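PDB 3FIU: NH(3)-dependent NAD(+) synthetase from Francisella tularensis subsp. holarctica LVS, which belongs to the NAD synthase family of the HUP clan, alpha/beta proteins built around a parallel beta sheet flanked by helices. Local coordinates for residues D143-W148 with D215-K220; Q211-F216 with E228-W233. All coordinates share one frame; numbering follows the deposited sequence.

Contact 1: D143-W148 with D215-K220; sequences DNACEW and DFLDGK. With MG (magnesium ion), chain E.
Glu147 follows Ala145 and Cys146, the two residues that touch Leu217, and its OE2 is gripped by two donors. Asn144 N gives it a bond of 3.0 Å, reaching the carboxylate on its anti side and 19° out of its plane. A water donates to the same OE2 at 2.6 Å. That water also binds the magnesium ion. Glu147 OE1 coordinates this ion directly, at 2.2 Å. One carboxylate oxygen therefore holds the metal, while the other ties the group to the start of its own helix and to a metal water. The return bond, Glu147 N to Asn144 OD1, is 2.9 Å and nearly straight (168°). The two bonds form a capping box, with Asn144 as N-cap. Asn144 ND2 also bonds Asp41, the other protein ligand of the magnesium.

The contact with 215-220 is small and apolar. Leu217 puts CG beside its backbone N (chi1 -64°), and CD1 extends onward as the leading methyl. CD1 meets Ala145 CB at 3.9 Å. It also lies 4.2 Å from Cys146 SG, so it sits against the first turn of helix 145-150. Behind Leu217, helix 210-218 ends in a Schellman motif at Gly219, which has positive phi. Just past the turn, Lys220 NZ forms a salt bridge with Asp218 OD2, which also pairs with Lys170. One methyl of the last helical turn thus rests on a capping-box helix start whose Glu147 binds magnesium and lines both the adenosine monophosphate and the pyrophosphate pockets.

Contact 2: Q211-F216 with E228-W233; sequences QEIDDF and ERINFW
Ile230 reaches from helix 224-235 onto helix 210-218, and these two consecutive helices form a steeply crossed helix-helix pair. Their short segments cross at -75°, with axes 10.8 Å apart at the closest point. The linker between them is short, and the pair lies in the helical region that follows strand 137-139, the last of the sheet.

From its CB, Ile230 forks into two branches. CG2 goes to the ring of Phe216. It lies over one face, 4.2 Å from the ring centroid and 24° off the normal, a CH-pi contact. The methyl is displaced toward the CD2 and CE2 side of the rim. The other branch begins with CG1, which stands beside the backbone N of Ile230 and meets Ile213 CG1 at 4.1 Å. The tip, CD1, lies against helix 210-218. It is 3.8 Å from Phe216 CB and 4.0 Å from Ile213 CA. Glu212 O is also 4.0 Å from CD1, so the methyl rests on backbone as well as on side chains.

Phe216 turns CG anti to its backbone N (chi1 173°), which puts one ring face under Ile230 CG2. The two side chains run past each other in opposite senses. Tyr149 of helix 145-150 meets the same ring and also touches Ile230. Met150 touches Ile213 from that helix. Helix 145-150 thus touches both helices of the pair.

The side-chain contacts across the interface are apolar. Asp214 lies off it: it starts away from helix 224-235, and its carboxylate takes Lys171 N and Ser172 N. Also off it, one turn apart on helix 210-218, Gln211 NE2 donates to Asp215 OD2 at 3.0 Å.

How the contacts relate
Both contacts use helix 210-218, and Asp215 and Phe216 belong to both. Their centres are about 8 Å apart. Each is partly buried, but contact 2 buries twice the surface of contact 1. Contact 1 lies nearer the chain centre, its own centre about 15 Å from it against about 19 Å for contact 2. There helix 145-150 carries a metal ligand, and polar capping bonds lie just behind a thin apolar touch. The interface of contact 2 is aliphatic and aromatic. Cys146 of contact 1 packs against Ile213 and Asp214 of contact 2. Helix 210-218 is the element common to both contacts, and helix 145-150 also touches helix 224-235 directly.

Contact 1: D143-W148 with D215-K220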
ATOM      1  N   ASP A 143       5.741   2.891 -12.434  1.00 20.73           N
ATOM      2  CA  ASP A 143       7.129   2.367 -12.216  1.00 21.54           C
ATOM      3  C   ASP A 143       7.698   1.768 -13.509  1.00 20.01           C
ATOM      4  O   ASP A 143       7.044   0.939 -14.159  1.00 17.42           O
ATOM      5  CB  ASP A 143       7.150   1.313 -11.107  1.00 23.09           C
ATOM      6  CG  ASP A 143       6.455   1.795  -9.831  1.00 30.00           C
ATOM      7  OD1 ASP A 143       7.161   2.154  -8.868  1.00 34.88           O
ATOM      8  OD2 ASP A 143       5.202   1.853  -9.804  1.00 32.73           O
ATOM      9  N   ASN A 144       8.902   2.212 -13.888  1.00 19.60           N
ATOM     10  CA  ASN A 144       9.607   1.630 -15.027  1.00 19.49           C
ATOM     11  C   ASN A 144      10.667   0.658 -14.459  1.00 21.36           C
ATOM     12  O   ASN A 144      10.810   0.565 -13.222  1.00 21.62           O
ATOM     13  CB  ASN A 144      10.239   2.717 -15.918  1.00 18.74           C
ATOM     14  CG  ASN A 144      11.215   3.603 -15.160  1.00 20.68           C
ATOM     15  OD1 ASN A 144      12.104   3.110 -14.481  1.00 24.42           O
ATOM     16  ND2 ASN A 144      11.037   4.926 -15.262  1.00 21.70           N
ATOM     17  N   ALA A 145      11.386  -0.068 -15.327  1.00 21.84           N
ATOM     18  CA  ALA A 145      12.352  -1.078 -14.833  1.00 22.39           C
ATOM     19  C   ALA A 145      13.457  -0.490 -13.965  1.00 22.61           C
ATOM     20  O   ALA A 145      13.922  -1.163 -13.023  1.00 21.54           O
ATOM     21  CB  ALA A 145      12.940  -1.917 -15.969  1.00 23.09           C
ATOM     22  N   CYS A 146      13.860   0.752 -14.259  1.00 19.81           N
ATOM     23  CA  CYS A 146      14.898   1.441 -13.452  1.00 22.18           C
ATOM     24  C   CYS A 146      14.444   1.744 -12.027  1.00 22.09           C
ATOM     25  O   CYS A 146      15.116   1.371 -11.047  1.00 21.04           O
ATOM     26  CB  CYS A 146      15.364   2.731 -14.110  1.00 22.74           C
ATOM     27  SG  CYS A 146      15.987   2.535 -15.812  1.00 26.18           S
ATOM     28  N   GLU A 147      13.313   2.447 -11.905  1.00 20.36           N
ATOM     29  CA  GLU A 147      12.730   2.717 -10.587  1.00 20.33           C
ATOM     30  C   GLU A 147      12.491   1.435  -9.805  1.00 20.30           C
ATOM     31  O   GLU A 147      12.838   1.356  -8.618  1.00 22.52           O
ATOM     32  CB  GLU A 147      11.436   3.512 -10.727  1.00 18.97           C
ATOM     33  CG  GLU A 147      11.631   4.747 -11.545  1.00 20.39           C
ATOM     34  CD  GLU A 147      10.310   5.425 -11.933  1.00 18.56           C
ATOM     35  OE1 GLU A 147      10.253   6.647 -11.770  1.00 14.84           O
ATOM     36  OE2 GLU A 147       9.346   4.753 -12.346  1.00 19.64           O
ATOM     37  N   TRP A 148      11.921   0.435 -10.468  1.00 21.90           N
ATOM     38  CA  TRP A 148      11.687  -0.849  -9.830  1.00 24.95           C
ATOM     39  C   TRP A 148      13.001  -1.454  -9.252  1.00 23.73           C
ATOM     40  O   TRP A 148      13.122  -1.717  -8.032  1.00 22.01           O
ATOM     41  CB  TRP A 148      10.962  -1.817 -10.783  1.00 27.59           C
ATOM     42  CG  TRP A 148      10.226  -2.885  -9.999  1.00 32.00           C
ATOM     43  CD1 TRP A 148      10.528  -4.218  -9.931  1.00 35.94           C
ATOM     44  CD2 TRP A 148       9.101  -2.682  -9.118  1.00 34.67           C
ATOM     45  NE1 TRP A 148       9.644  -4.860  -9.082  1.00 36.39           N
ATOM     46  CE2 TRP A 148       8.757  -3.939  -8.580  1.00 34.32           C
ATOM     47  CE3 TRP A 148       8.339  -1.555  -8.753  1.00 38.85           C
ATOM     48  CZ2 TRP A 148       7.689  -4.113  -7.698  1.00 35.26           C
ATOM     49  CZ3 TRP A 148       7.267  -1.725  -7.853  1.00 38.48           C
ATOM     50  CH2 TRP A 148       6.963  -2.999  -7.336  1.00 36.14           C
ATOM     51  N   ASP A 215      21.982   0.513 -19.037  1.00 23.32           N
ATOM     52  CA  ASP A 215      23.080  -0.365 -19.507  1.00 24.12           C
ATOM     53  C   ASP A 215      23.246  -1.576 -18.545  1.00 25.30           C
ATOM     54  O   ASP A 215      23.317  -2.726 -18.988  1.00 26.47           O
ATOM     55  CB  ASP A 215      24.361   0.438 -19.587  1.00 25.43           C
ATOM     56  CG  ASP A 215      24.393   1.388 -20.783  1.00 27.76           C
ATOM     57  OD1 ASP A 215      25.354   2.177 -20.862  1.00 28.12           O
ATOM     58  OD2 ASP A 215      23.473   1.348 -21.619  1.00 27.69           O
ATOM     59  N   PHE A 216      23.260  -1.315 -17.240  1.00 24.03           N
ATOM     60  CA  PHE A 216      23.342  -2.419 -16.275  1.00 25.75           C
ATOM     61  C   PHE A 216      22.212  -3.432 -16.496  1.00 25.33           C
ATOM     62  O   PHE A 216      22.459  -4.623 -16.647  1.00 24.38           O
ATOM     63  CB  PHE A 216      23.382  -1.891 -14.839  1.00 24.42           C
ATOM     64  CG  PHE A 216      23.295  -2.978 -13.797  1.00 27.87           C
ATOM     65  CD1 PHE A 216      24.424  -3.738 -13.469  1.00 31.03           C
ATOM     66  CD2 PHE A 216      22.094  -3.244 -13.152  1.00 25.70           C
ATOM     67  CE1 PHE A 216      24.353  -4.747 -12.501  1.00 31.12           C
ATOM     68  CE2 PHE A 216      22.014  -4.235 -12.179  1.00 28.32           C
ATOM     69  CZ  PHE A 216      23.150  -4.994 -11.863  1.00 31.32           C
ATOM     70  N   LEU A 217      20.968  -2.962 -16.600  1.00 25.37           N
ATOM     71  CA  LEU A 217      19.855  -3.871 -16.789  1.00 25.39           C
ATOM     72  C   LEU A 217      20.020  -4.688 -18.066  1.00 26.36           C
ATOM     73  O   LEU A 217      19.553  -5.817 -18.148  1.00 24.75           O
ATOM     74  CB  LEU A 217      18.503  -3.115 -16.778  1.00 28.43           C
ATOM     75  CG  LEU A 217      18.101  -2.415 -15.458  1.00 29.37           C
ATOM     76  CD1 LEU A 217      16.831  -1.552 -15.659  1.00 30.06           C
ATOM     77  CD2 LEU A 217      17.927  -3.392 -14.292  1.00 28.50           C
ATOM     78  N   ASP A 218      20.688  -4.108 -19.062  1.00 27.08           N
ATOM     79  CA  ASP A 218      20.885  -4.773 -20.353  1.00 28.95           C
ATOM     80  C   ASP A 218      22.093  -5.746 -20.326  1.00 29.21           C
ATOM     81  O   ASP A 218      22.339  -6.467 -21.305  1.00 31.50           O
ATOM     82  CB  ASP A 218      21.148  -3.711 -21.426  1.00 30.87           C
ATOM     83  CG  ASP A 218      19.896  -3.287 -22.173  1.00 35.24           C
ATOM     84  OD1 ASP A 218      18.847  -3.968 -22.082  1.00 36.09           O
ATOM     85  OD2 ASP A 218      19.981  -2.252 -22.872  1.00 38.60           O
ATOM     86  N   GLY A 219      22.861  -5.751 -19.237  1.00 27.20           N
ATOM     87  CA  GLY A 219      24.094  -6.552 -19.215  1.00 27.48           C
ATOM     88  C   GLY A 219      25.194  -5.915 -20.047  1.00 26.98           C
ATOM     89  O   GLY A 219      25.915  -6.601 -20.790  1.00 25.61           O
ATOM     90  N   LYS A 220      25.326  -4.597 -19.897  1.00 27.63           N
ATOM     91  CA  LYS A 220      26.396  -3.830 -20.509  1.00 28.55           C
ATOM     92  C   LYS A 220      27.265  -3.263 -19.419  1.00 29.34           C
ATOM     93  O   LYS A 220      26.827  -3.096 -18.293  1.00 27.04           O
ATOM     94  CB  LYS A 220      25.806  -2.744 -21.406  1.00 29.15           C
ATOM     95  CG  LYS A 220      25.068  -3.388 -22.586  1.00 32.34           C
ATOM     96  CD  LYS A 220      24.245  -2.415 -23.437  1.00 40.68           C
ATOM     97  CE  LYS A 220      23.727  -3.136 -24.690  1.00 47.49           C
ATOM     98  NZ  LYS A 220      22.367  -2.692 -25.152  1.00 53.19           N
TER
HETATM   99 MG    MG E5001       8.688   8.056 -12.401  1.00 20.12          MG
HETATM  100  O   HOH W   1       7.295   6.349 -11.982  1.00 16.90           O

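Contact 2: Q211-F216 with E228-W233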
ATOM      1  N   GLN A 211      21.170   6.288 -17.994  1.00 27.98           N
ATOM      2  CA  GLN A 211      21.848   5.529 -19.052  1.00 29.45           C
ATOM      3  C   GLN A 211      22.673   4.395 -18.437  1.00 28.17           C
ATOM      4  O   GLN A 211      22.665   3.266 -18.949  1.00 28.71           O
ATOM      5  CB  GLN A 211      22.723   6.412 -19.948  1.00 30.16           C
ATOM      6  CG  GLN A 211      23.104   5.702 -21.275  1.00 33.52           C
ATOM      7  CD  GLN A 211      21.883   5.139 -22.015  1.00 41.96           C
ATOM      8  OE1 GLN A 211      20.934   5.871 -22.323  1.00 44.28           O
ATOM      9  NE2 GLN A 211      21.894   3.828 -22.285  1.00 41.33           N
ATOM     10  N   GLU A 212      23.342   4.707 -17.328  1.00 27.59           N
ATOM     11  CA  GLU A 212      24.087   3.711 -16.547  1.00 27.90           C
ATOM     12  C   GLU A 212      23.182   2.622 -16.000  1.00 27.95           C
ATOM     13  O   GLU A 212      23.482   1.440 -16.168  1.00 26.78           O
ATOM     14  CB  GLU A 212      24.906   4.375 -15.438  1.00 29.41           C
ATOM     15  CG  GLU A 212      26.155   5.053 -15.977  1.00 31.95           C
ATOM     16  CD  GLU A 212      26.800   6.021 -15.002  1.00 40.35           C
ATOM     17  OE1 GLU A 212      26.087   6.767 -14.300  1.00 36.56           O
ATOM     18  OE2 GLU A 212      28.046   6.043 -14.945  1.00 45.65           O
ATOM     19  N   ILE A 213      22.059   2.998 -15.375  1.00 25.68           N
ATOM     20  CA  ILE A 213      21.144   1.966 -14.885  1.00 24.02           C
ATOM     21  C   ILE A 213      20.625   1.110 -16.045  1.00 21.62           C
ATOM     22  O   ILE A 213      20.573  -0.115 -15.934  1.00 22.35           O
ATOM     23  CB  ILE A 213      19.960   2.538 -14.015  1.00 24.74           C
ATOM     24  CG1 ILE A 213      20.478   3.402 -12.844  1.00 22.76           C
ATOM     25  CG2 ILE A 213      19.041   1.402 -13.520  1.00 21.73           C
ATOM     26  CD1 ILE A 213      19.413   4.355 -12.288  1.00 22.60           C
ATOM     27  N   ASP A 214      20.272   1.743 -17.171  1.00 22.28           N
ATOM     28  CA  ASP A 214      19.708   1.022 -18.300  1.00 20.76           C
ATOM     29  C   ASP A 214      20.762   0.026 -18.846  1.00 22.64           C
ATOM     30  O   ASP A 214      20.444  -1.124 -19.154  1.00 21.47           O
ATOM     31  CB  ASP A 214      19.344   1.960 -19.459  1.00 21.19           C
ATOM     32  CG  ASP A 214      18.008   2.704 -19.260  1.00 27.47           C
ATOM     33  OD1 ASP A 214      17.279   2.441 -18.274  1.00 26.23           O
ATOM     34  OD2 ASP A 214      17.680   3.536 -20.148  1.00 28.33           O
ATOM     35  N   ASP A 215      21.982   0.513 -19.037  1.00 23.32           N
ATOM     36  CA  ASP A 215      23.080  -0.365 -19.507  1.00 24.12           C
ATOM     37  C   ASP A 215      23.246  -1.576 -18.545  1.00 25.30           C
ATOM     38  O   ASP A 215      23.317  -2.726 -18.988  1.00 26.47           O
ATOM     39  CB  ASP A 215      24.361   0.438 -19.587  1.00 25.43           C
ATOM     40  CG  ASP A 215      24.393   1.388 -20.783  1.00 27.76           C
ATOM     41  OD1 ASP A 215      25.354   2.177 -20.862  1.00 28.12           O
ATOM     42  OD2 ASP A 215      23.473   1.348 -21.619  1.00 27.69           O
ATOM     43  N   PHE A 216      23.260  -1.315 -17.240  1.00 24.03           N
ATOM     44  CA  PHE A 216      23.342  -2.419 -16.275  1.00 25.75           C
ATOM     45  C   PHE A 216      22.212  -3.432 -16.496  1.00 25.33           C
ATOM     46  O   PHE A 216      22.459  -4.623 -16.647  1.00 24.38           O
ATOM     47  CB  PHE A 216      23.382  -1.891 -14.839  1.00 24.42           C
ATOM     48  CG  PHE A 216      23.295  -2.978 -13.797  1.00 27.87           C
ATOM     49  CD1 PHE A 216      24.424  -3.738 -13.469  1.00 31.03           C
ATOM     50  CD2 PHE A 216      22.094  -3.244 -13.152  1.00 25.70           C
ATOM     51  CE1 PHE A 216      24.353  -4.747 -12.501  1.00 31.12           C
ATOM     52  CE2 PHE A 216      22.014  -4.235 -12.179  1.00 28.32           C
ATOM     53  CZ  PHE A 216      23.150  -4.994 -11.863  1.00 31.32           C
ATOM     54  N   GLU A 228      28.470   1.104  -7.852  1.00 32.48           N
ATOM     55  CA  GLU A 228      28.388   1.247  -6.397  1.00 33.52           C
ATOM     56  C   GLU A 228      27.029   1.856  -6.006  1.00 33.37           C
ATOM     57  O   GLU A 228      26.407   1.436  -5.017  1.00 32.90           O
ATOM     58  CB  GLU A 228      29.546   2.098  -5.837  1.00 34.72           C
ATOM     59  CG  GLU A 228      29.622   2.128  -4.298  1.00 35.96           C
ATOM     60  CD  GLU A 228      28.721   3.194  -3.684  1.00 42.23           C
ATOM     61  OE1 GLU A 228      28.622   4.291  -4.270  1.00 45.78           O
ATOM     62  OE2 GLU A 228      28.118   2.949  -2.623  1.00 39.05           O
ATOM     63  N   ARG A 229      26.575   2.848  -6.767  1.00 32.28           N
ATOM     64  CA  ARG A 229      25.268   3.454  -6.484  1.00 31.85           C
ATOM     65  C   ARG A 229      24.114   2.502  -6.809  1.00 30.90           C
ATOM     66  O   ARG A 229      23.140   2.437  -6.040  1.00 30.71           O
ATOM     67  CB  ARG A 229      25.090   4.807  -7.168  1.00 32.13           C
ATOM     68  CG  ARG A 229      26.022   5.934  -6.682  1.00 37.44           C
ATOM     69  CD  ARG A 229      26.393   5.829  -5.203  1.00 43.94           C
ATOM     70  NE  ARG A 229      25.403   6.405  -4.310  1.00 44.61           N
ATOM     71  CZ  ARG A 229      25.233   6.035  -3.042  1.00 45.28           C
ATOM     72  NH1 ARG A 229      25.981   5.080  -2.505  1.00 45.52           N
ATOM     73  NH2 ARG A 229      24.296   6.615  -2.311  1.00 42.97           N
ATOM     74  N   ILE A 230      24.236   1.743  -7.907  1.00 29.54           N
ATOM     75  CA  ILE A 230      23.189   0.784  -8.309  1.00 28.54           C
ATOM     76  C   ILE A 230      22.948  -0.280  -7.258  1.00 30.88           C
ATOM     77  O   ILE A 230      21.804  -0.463  -6.822  1.00 31.02           O
ATOM     78  CB  ILE A 230      23.437   0.133  -9.714  1.00 29.13           C
ATOM     79  CG1 ILE A 230      23.316   1.196 -10.817  1.00 25.20           C
ATOM     80  CG2 ILE A 230      22.470  -1.065  -9.975  1.00 26.98           C
ATOM     81  CD1 ILE A 230      23.821   0.774 -12.207  1.00 25.05           C
ATOM     82  N   ASN A 231      24.004  -0.990  -6.846  1.00 31.41           N
ATOM     83  CA  ASN A 231      23.865  -2.007  -5.786  1.00 32.30           C
ATOM     84  C   ASN A 231      23.431  -1.405  -4.453  1.00 30.68           C
ATOM     85  O   ASN A 231      22.699  -2.047  -3.736  1.00 30.41           O
ATOM     86  CB  ASN A 231      25.172  -2.790  -5.550  1.00 34.37           C
ATOM     87  CG  ASN A 231      25.556  -3.698  -6.717  1.00 40.86           C
ATOM     88  OD1 ASN A 231      24.795  -4.603  -7.114  1.00 44.85           O
ATOM     89  ND2 ASN A 231      26.777  -3.509  -7.222  1.00 35.90           N
ATOM     90  N   PHE A 232      23.890  -0.193  -4.102  1.00 30.51           N
ATOM     91  CA  PHE A 232      23.490   0.413  -2.823  1.00 31.17           C
ATOM     92  C   PHE A 232      21.950   0.582  -2.724  1.00 30.93           C
ATOM     93  O   PHE A 232      21.326   0.131  -1.755  1.00 31.81           O
ATOM     94  CB  PHE A 232      24.185   1.760  -2.572  1.00 32.38           C
ATOM     95  CG  PHE A 232      23.603   2.524  -1.411  1.00 35.44           C
ATOM     96  CD1 PHE A 232      22.773   3.622  -1.629  1.00 41.09           C
ATOM     97  CD2 PHE A 232      23.831   2.112  -0.101  1.00 42.41           C
ATOM     98  CE1 PHE A 232      22.207   4.325  -0.557  1.00 43.14           C
ATOM     99  CE2 PHE A 232      23.266   2.811   0.982  1.00 46.33           C
ATOM    100  CZ  PHE A 232      22.454   3.919   0.746  1.00 43.98           C
ATOM    101  N   TRP A 233      21.366   1.228  -3.732  1.00 28.41           N
ATOM    102  CA  TRP A 233      19.911   1.386  -3.850  1.00 28.82           C
ATOM    103  C   TRP A 233      19.148   0.051  -3.939  1.00 27.36           C
ATOM    104  O   TRP A 233      18.151  -0.166  -3.234  1.00 28.33           O
ATOM    105  CB  TRP A 233      19.583   2.282  -5.061  1.00 28.02           C
ATOM    106  CG  TRP A 233      19.818   3.740  -4.781  1.00 33.34           C
ATOM    107  CD1 TRP A 233      21.024   4.356  -4.576  1.00 33.57           C
ATOM    108  CD2 TRP A 233      18.822   4.767  -4.673  1.00 38.93           C
ATOM    109  NE1 TRP A 233      20.842   5.698  -4.328  1.00 38.95           N
ATOM    110  CE2 TRP A 233      19.500   5.983  -4.391  1.00 40.60           C
ATOM    111  CE3 TRP A 233      17.424   4.789  -4.812  1.00 39.78           C
ATOM    112  CZ2 TRP A 233      18.819   7.209  -4.236  1.00 36.76           C
ATOM    113  CZ3 TRP A 233      16.753   6.006  -4.654  1.00 35.90           C
ATOM    114  CH2 TRP A 233      17.452   7.198  -4.373  1.00 32.71           C
TER